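Hemoglobin component VII (Tokunagayusurika akamusi, PDB 1X46) is a heme-binding globin of a midge larva that probably carries or stores oxygen. Local coordinates at residues Q21-F33 with E111-S125. Residues are numbered along the deposited sequence; the frame is centred on the assembly and turned at random.
Sequences QIHDKEVDILYNF and EFETALEAFLESHAS. With HEM (protoporphyrin IX containing Fe), chain B.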
loop_
_atom_site.group_PDB
_atom_site.type_symbol
_atom_site.label_atom_id
_atom_site.label_comp_id
_atom_site.label_asym_id
_atom_site.label_seq_id
_atom_site.Cartn_x
_atom_site.Cartn_y
_atom_site.Cartn_z
ATOM N N GLN A 21 7.678 -5.106 10.232
ATOM C CA GLN A 21 8.936 -4.380 10.420
ATOM C C GLN A 21 8.818 -2.889 10.059
ATOM O O GLN A 21 9.664 -2.089 10.465
ATOM C CB GLN A 21 10.043 -5.019 9.572
ATOM C CG GLN A 21 10.495 -6.393 10.035
ATOM C CD GLN A 21 11.852 -6.764 9.460
ATOM O OE1 GLN A 21 12.857 -6.088 9.746
ATOM N NE2 GLN A 21 11.887 -7.814 8.644
ATOM N N ILE A 22 7.794 -2.513 9.286
ATOM C CA ILE A 22 7.645 -1.128 8.843
ATOM C C ILE A 22 6.320 -0.485 9.208
ATOM O O ILE A 22 6.144 0.716 8.994
ATOM C CB ILE A 22 7.904 -1.016 7.311
ATOM C CG1 ILE A 22 6.805 -1.738 6.509
ATOM C CG2 ILE A 22 9.307 -1.565 6.969
ATOM C CD1 ILE A 22 6.784 -1.283 5.051
ATOM N N HIS A 23 5.387 -1.247 9.780
ATOM C CA HIS A 23 4.060 -0.663 9.967
ATOM C C HIS A 23 3.939 0.435 11.013
ATOM O O HIS A 23 2.935 1.167 11.032
ATOM C CB HIS A 23 2.971 -1.731 10.089
ATOM C CG HIS A 23 3.046 -2.585 11.313
ATOM N ND1 HIS A 23 3.891 -2.335 12.371
ATOM C CD2 HIS A 23 2.347 -3.696 11.648
ATOM C CE1 HIS A 23 3.716 -3.258 13.299
ATOM N NE2 HIS A 23 2.776 -4.090 12.893
ATOM N N ASP A 24 4.973 0.588 11.845
ATOM C CA ASP A 24 5.013 1.677 12.774
ATOM C C ASP A 24 5.871 2.821 12.231
ATOM O O ASP A 24 6.226 3.753 12.959
ATOM C CB ASP A 24 5.513 1.174 14.124
ATOM C CG ASP A 24 6.956 0.743 14.086
ATOM O OD1 ASP A 24 7.430 0.227 13.043
ATOM O OD2 ASP A 24 7.699 0.887 15.076
ATOM N N LYS A 25 6.118 2.798 10.920
ATOM C CA LYS A 25 6.851 3.855 10.233
ATOM C C LYS A 25 5.929 4.571 9.241
ATOM O O LYS A 25 6.349 4.893 8.136
ATOM C CB LYS A 25 8.077 3.291 9.507
ATOM C CG LYS A 25 9.114 2.647 10.461
ATOM C CD LYS A 25 10.267 2.016 9.684
ATOM C CE LYS A 25 11.356 1.478 10.618
ATOM N NZ LYS A 25 10.881 0.353 11.494
ATOM N N GLU A 26 4.676 4.810 9.639
ATOM C CA GLU A 26 3.646 5.349 8.735
ATOM C C GLU A 26 4.061 6.648 8.086
ATOM O O GLU A 26 3.933 6.823 6.889
ATOM C CB GLU A 26 2.360 5.617 9.539
ATOM C CG GLU A 26 1.883 4.470 10.415
ATOM C CD GLU A 26 2.303 4.603 11.864
ATOM O OE1 GLU A 26 3.472 4.890 12.129
ATOM O OE2 GLU A 26 1.428 4.389 12.745
ATOM N N VAL A 27 4.594 7.571 8.879
ATOM C CA VAL A 27 5.000 8.873 8.347
ATOM C C VAL A 27 6.123 8.702 7.323
ATOM O O VAL A 27 6.076 9.307 6.252
ATOM C CB VAL A 27 5.415 9.818 9.512
ATOM C CG1 VAL A 27 6.241 10.993 9.025
ATOM C CG2 VAL A 27 4.164 10.319 10.272
ATOM N N ASP A 28 7.094 7.846 7.643
ATOM C CA ASP A 28 8.212 7.625 6.725
ATOM C C ASP A 28 7.733 6.949 5.452
ATOM O O ASP A 28 8.256 7.262 4.359
ATOM C CB ASP A 28 9.337 6.815 7.357
ATOM C CG ASP A 28 10.080 7.577 8.456
ATOM O OD1 ASP A 28 10.046 8.819 8.486
ATOM O OD2 ASP A 28 10.726 6.964 9.342
ATOM N N ILE A 29 6.748 6.051 5.553
ATOM C CA ILE A 29 6.236 5.406 4.335
ATOM C C ILE A 29 5.581 6.458 3.442
ATOM O O ILE A 29 5.817 6.489 2.220
ATOM C CB ILE A 29 5.186 4.311 4.711
ATOM C CG1 ILE A 29 5.884 3.101 5.343
ATOM C CG2 ILE A 29 4.366 3.891 3.457
ATOM C CD1 ILE A 29 4.917 2.175 6.079
ATOM N N LEU A 30 4.766 7.341 4.020
ATOM C CA LEU A 30 4.116 8.374 3.216
ATOM C C LEU A 30 5.107 9.362 2.644
ATOM O O LEU A 30 4.997 9.777 1.470
ATOM C CB LEU A 30 2.998 9.111 3.999
ATOM C CG LEU A 30 2.142 10.105 3.213
ATOM C CD1 LEU A 30 1.442 9.382 2.045
ATOM C CD2 LEU A 30 1.091 10.774 4.141
ATOM N N TYR A 31 6.055 9.792 3.482
ATOM C CA TYR A 31 7.100 10.672 2.978
ATOM C C TYR A 31 7.841 10.023 1.798
ATOM O O TYR A 31 8.057 10.706 0.784
ATOM C CB TYR A 31 8.066 11.018 4.113
ATOM C CG TYR A 31 9.257 11.807 3.648
ATOM C CD1 TYR A 31 9.233 13.193 3.648
ATOM C CD2 TYR A 31 10.415 11.154 3.219
ATOM C CE1 TYR A 31 10.336 13.927 3.229
ATOM C CE2 TYR A 31 11.522 11.894 2.782
ATOM C CZ TYR A 31 11.451 13.274 2.806
ATOM O OH TYR A 31 12.523 14.041 2.403
ATOM N N ASN A 32 8.166 8.732 1.911
ATOM C CA ASN A 32 8.877 8.063 0.825
ATOM C C ASN A 32 8.059 8.038 -0.459
ATOM O O ASN A 32 8.570 8.250 -1.559
ATOM C CB ASN A 32 9.264 6.665 1.241
ATOM C CG ASN A 32 10.048 5.956 0.184
ATOM O OD1 ASN A 32 11.170 6.361 -0.145
ATOM N ND2 ASN A 32 9.485 4.889 -0.344
ATOM N N PHE A 33 6.768 7.806 -0.324
ATOM C CA PHE A 33 5.875 7.798 -1.472
ATOM C C PHE A 33 5.854 9.149 -2.146
ATOM O O PHE A 33 6.073 9.216 -3.363
ATOM C CB PHE A 33 4.464 7.335 -1.020
ATOM C CG PHE A 33 3.418 7.405 -2.114
ATOM C CD1 PHE A 33 3.669 6.875 -3.374
ATOM C CD2 PHE A 33 2.176 8.027 -1.878
ATOM C CE1 PHE A 33 2.698 6.941 -4.391
ATOM C CE2 PHE A 33 1.206 8.109 -2.886
ATOM C CZ PHE A 33 1.464 7.542 -4.145
ATOM N N GLU A 111 2.850 2.850 -8.762
ATOM C CA GLU A 111 3.873 3.773 -8.253
ATOM C C GLU A 111 3.975 3.639 -6.727
ATOM O O GLU A 111 5.077 3.624 -6.172
ATOM C CB GLU A 111 3.526 5.199 -8.668
ATOM C CG GLU A 111 3.706 5.429 -10.160
ATOM C CD GLU A 111 3.124 6.742 -10.633
ATOM O OE1 GLU A 111 2.262 7.347 -9.919
ATOM O OE2 GLU A 111 3.550 7.207 -11.731
ATOM N N PHE A 112 2.817 3.508 -6.075
ATOM C CA PHE A 112 2.804 3.315 -4.616
ATOM C C PHE A 112 3.512 2.003 -4.273
ATOM O O PHE A 112 4.327 1.930 -3.349
ATOM C CB PHE A 112 1.353 3.312 -4.084
ATOM C CG PHE A 112 1.285 3.177 -2.587
ATOM C CD1 PHE A 112 1.223 4.314 -1.799
ATOM C CD2 PHE A 112 1.346 1.918 -1.972
ATOM C CE1 PHE A 112 1.197 4.207 -0.408
ATOM C CE2 PHE A 112 1.313 1.799 -0.577
ATOM C CZ PHE A 112 1.254 2.976 0.189
ATOM N N GLU A 113 3.230 0.948 -5.038
ATOM C CA GLU A 113 3.937 -0.323 -4.875
ATOM C C GLU A 113 5.459 -0.159 -5.044
ATOM O O GLU A 113 6.230 -0.670 -4.251
ATOM C CB GLU A 113 3.376 -1.360 -5.852
ATOM C CG GLU A 113 4.199 -2.641 -5.948
ATOM C CD GLU A 113 3.741 -3.606 -7.050
ATOM O OE1 GLU A 113 2.950 -3.237 -7.913
ATOM O OE2 GLU A 113 4.276 -4.746 -7.070
ATOM N N THR A 114 5.872 0.518 -6.113
ATOM C CA THR A 114 7.287 0.735 -6.372
ATOM C C THR A 114 7.996 1.426 -5.214
ATOM O O THR A 114 9.065 0.962 -4.751
ATOM C CB THR A 114 7.444 1.526 -7.672
ATOM O OG1 THR A 114 6.981 0.696 -8.767
ATOM C CG2 THR A 114 8.928 1.810 -7.958
ATOM N N ALA A 115 7.354 2.481 -4.700
ATOM C CA ALA A 115 7.932 3.170 -3.561
ATOM C C ALA A 115 7.980 2.293 -2.306
ATOM O O ALA A 115 8.978 2.321 -1.607
ATOM C CB ALA A 115 7.198 4.474 -3.268
ATOM N N LEU A 116 6.900 1.548 -2.019
ATOM C CA LEU A 116 6.874 0.666 -0.856
ATOM C C LEU A 116 7.942 -0.414 -0.975
ATOM O O LEU A 116 8.549 -0.800 0.025
ATOM C CB LEU A 116 5.482 0.032 -0.681
ATOM C CG LEU A 116 5.271 -0.647 0.693
ATOM C CD1 LEU A 116 5.191 0.388 1.776
ATOM C CD2 LEU A 116 3.989 -1.487 0.754
ATOM N N GLU A 117 8.150 -0.964 -2.191
ATOM C CA GLU A 117 9.179 -1.974 -2.403
ATOM C C GLU A 117 10.558 -1.436 -2.035
ATOM O O GLU A 117 11.361 -2.125 -1.354
ATOM C CB GLU A 117 9.207 -2.499 -3.847
ATOM C CG GLU A 117 7.998 -3.299 -4.270
ATOM C CD GLU A 117 7.964 -3.553 -5.775
ATOM O OE1 GLU A 117 8.449 -2.704 -6.555
ATOM O OE2 GLU A 117 7.442 -4.613 -6.183
ATOM N N ALA A 118 10.836 -0.207 -2.472
ATOM C CA ALA A 118 12.113 0.421 -2.132
ATOM C C ALA A 118 12.227 0.627 -0.631
ATOM O O ALA A 118 13.270 0.407 -0.047
ATOM C CB ALA A 118 12.283 1.734 -2.871
ATOM N N PHE A 119 11.125 1.016 0.016
ATOM C CA PHE A 119 11.148 1.215 1.461
ATOM C C PHE A 119 11.363 -0.104 2.205
ATOM O O PHE A 119 12.114 -0.159 3.172
ATOM C CB PHE A 119 9.811 1.829 1.890
ATOM C CG PHE A 119 9.840 2.426 3.287
ATOM C CD1 PHE A 119 10.340 3.703 3.479
ATOM C CD2 PHE A 119 9.383 1.705 4.382
ATOM C CE1 PHE A 119 10.398 4.260 4.780
ATOM C CE2 PHE A 119 9.426 2.253 5.675
ATOM C CZ PHE A 119 9.925 3.519 5.881
ATOM N N LEU A 120 10.685 -1.170 1.778
ATOM C CA LEU A 120 10.867 -2.476 2.402
ATOM C C LEU A 120 12.303 -2.972 2.192
ATOM O O LEU A 120 12.927 -3.545 3.100
ATOM C CB LEU A 120 9.865 -3.476 1.807
ATOM C CG LEU A 120 8.415 -3.366 2.287
ATOM C CD1 LEU A 120 7.462 -3.907 1.234
ATOM C CD2 LEU A 120 8.254 -4.140 3.594
ATOM N N GLU A 121 12.843 -2.735 1.001
ATOM C CA GLU A 121 14.220 -3.124 0.736
ATOM C C GLU A 121 15.198 -2.392 1.660
ATOM O O GLU A 121 16.156 -2.999 2.146
ATOM C CB GLU A 121 14.574 -2.917 -0.742
ATOM C CG GLU A 121 15.899 -3.538 -1.162
ATOM C CD GLU A 121 16.328 -3.084 -2.536
ATOM O OE1 GLU A 121 15.947 -1.965 -2.953
ATOM O OE2 GLU A 121 17.052 -3.857 -3.198
ATOM N N SER A 122 14.920 -1.119 1.919
ATOM C CA SER A 122 15.739 -0.311 2.833
ATOM C C SER A 122 15.585 -0.713 4.300
ATOM O O SER A 122 16.564 -0.660 5.046
ATOM C CB SER A 122 15.406 1.177 2.679
ATOM O OG SER A 122 15.809 1.639 1.396
ATOM N N HIS A 123 14.373 -1.071 4.733
ATOM C CA HIS A 123 14.109 -1.171 6.176
ATOM C C HIS A 123 13.767 -2.539 6.740
ATOM O O HIS A 123 13.931 -2.743 7.951
ATOM C CB HIS A 123 13.042 -0.151 6.595
ATOM C CG HIS A 123 13.409 1.257 6.247
ATOM N ND1 HIS A 123 14.325 1.994 6.974
ATOM C CD2 HIS A 123 13.025 2.047 5.218
ATOM C CE1 HIS A 123 14.467 3.186 6.418
ATOM N NE2 HIS A 123 13.687 3.244 5.354
ATOM N N ALA A 124 13.303 -3.469 5.907
ATOM C CA ALA A 124 12.949 -4.800 6.391
ATOM C C ALA A 124 14.176 -5.690 6.404
ATOM O O ALA A 124 14.701 -6.082 5.353
ATOM C CB ALA A 124 11.823 -5.418 5.542
ATOM N N SER A 125 14.645 -6.029 7.599
ATOM C CA SER A 125 15.820 -6.887 7.692
ATOM C C SER A 125 15.618 -8.194 6.933
ATOM O O SER A 125 14.552 -8.817 6.987
ATOM C CB SER A 125 16.187 -7.140 9.161
ATOM O OG SER A 125 15.221 -7.968 9.784
HETATM C CHA HEM B . -7.503 9.204 0.521
HETATM C CHB HEM B . -6.046 4.674 1.451
HETATM C CHC HEM B . -3.236 4.794 -2.492
HETATM C CHD HEM B . -4.658 9.314 -3.432
HETATM C C1A HEM B . -7.297 8.002 1.136
HETATM C C2A HEM B . -7.882 7.612 2.401
HETATM C C3A HEM B . -7.468 6.371 2.639
HETATM C C4A HEM B . -6.669 5.902 1.542
HETATM C CMA HEM B . -7.832 5.522 3.877
HETATM C CAA HEM B . -8.725 8.538 3.335
HETATM C CBA HEM B . -10.196 8.758 2.929
HETATM C CGA HEM B . -10.969 7.465 3.033
HETATM O O1A HEM B . -11.542 7.022 2.018
HETATM O O2A HEM B . -11.018 6.863 4.142
HETATM C C1B HEM B . -5.122 4.319 0.505
HETATM C C2B HEM B . -4.388 3.078 0.425
HETATM C C3B HEM B . -3.604 3.115 -0.676
HETATM C C4B HEM B . -3.857 4.388 -1.323
HETATM C CMB HEM B . -4.507 1.942 1.478
HETATM C CAB HEM B . -2.603 2.095 -1.264
HETATM C CBB HEM B . -2.428 0.854 -0.808
HETATM C C1C HEM B . -3.356 6.013 -3.097
HETATM C C2C HEM B . -2.679 6.469 -4.308
HETATM C C3C HEM B . -3.047 7.727 -4.545
HETATM C C4C HEM B . -4.006 8.108 -3.528
HETATM C CMC HEM B . -1.704 5.609 -5.149
HETATM C CAC HEM B . -2.596 8.635 -5.719
HETATM C C1D HEM B . -5.583 9.659 -2.487
HETATM C C2D HEM B . -6.248 10.936 -2.445
HETATM C C3D HEM B . -7.129 10.895 -1.234
HETATM C C4D HEM B . -6.876 9.608 -0.633
HETATM C CMD HEM B . -6.078 12.091 -3.452
HETATM C CAD HEM B . -8.058 12.035 -0.742
HETATM C CBD HEM B . -7.272 13.061 0.067
HETATM C CGD HEM B . -8.162 14.234 0.434
HETATM O O1D HEM B . -9.405 14.086 0.439
HETATM O O2D HEM B . -7.617 15.331 0.697
HETATM N NA HEM B . -6.578 6.940 0.637
HETATM N NB HEM B . -4.751 5.119 -0.580
HETATM N NC HEM B . -4.174 7.034 -2.649
HETATM N ND HEM B . -5.991 8.866 -1.406
HETATM FE FE HEM B . -5.379 6.986 -1.003
HETATM O O HOH W 1 -3.742 7.758 0.024
#
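Phe-112 turns the CD1 edge of its ring onto the face of Phe-33, a T-shaped stack with planes at 66° and CD1 3.8 Å from CG of Phe-33. One face of Phe-112 is covered by the heme vinyl carbon CAB, so this aromatic pair belongs to the lining of the heme pocket; the edge of Phe-33 takes Ala-115 CB. CG anti to the backbone nitrogen (chi1 -164°) carries the Phe-119 ring across to the start of helix 26-36 and the turn before it. Ile-29 CG1 makes a CH-pi contact over one face of the Phe-119 ring, 4.1 Å from the centroid, His-123 CD2, from the same helix as Phe-119, lies over the opposite face, and Ile-22 CB and Lys-25 CB meet the ring edge. Beside this ring, Ile-22 CD1 packs against Leu-120 CD2 at 3.5 Å. At the far end, the Gln-21 amide grips Ser-125: OE1 accepts from Ser-125 N (2.8 Å) and Ser-125 OG, which come from opposite faces of its plane, while NE2 gives Ser-125 O a nearly straight bond (171°). With an alanine here, Ser-125 would probably lose all three bonds, freeing the chain after helix 106-123 to shift. In this globin fold, helix 129-146 packs against Leu-116 and Leu-120, and helix 59-78 against Leu-30.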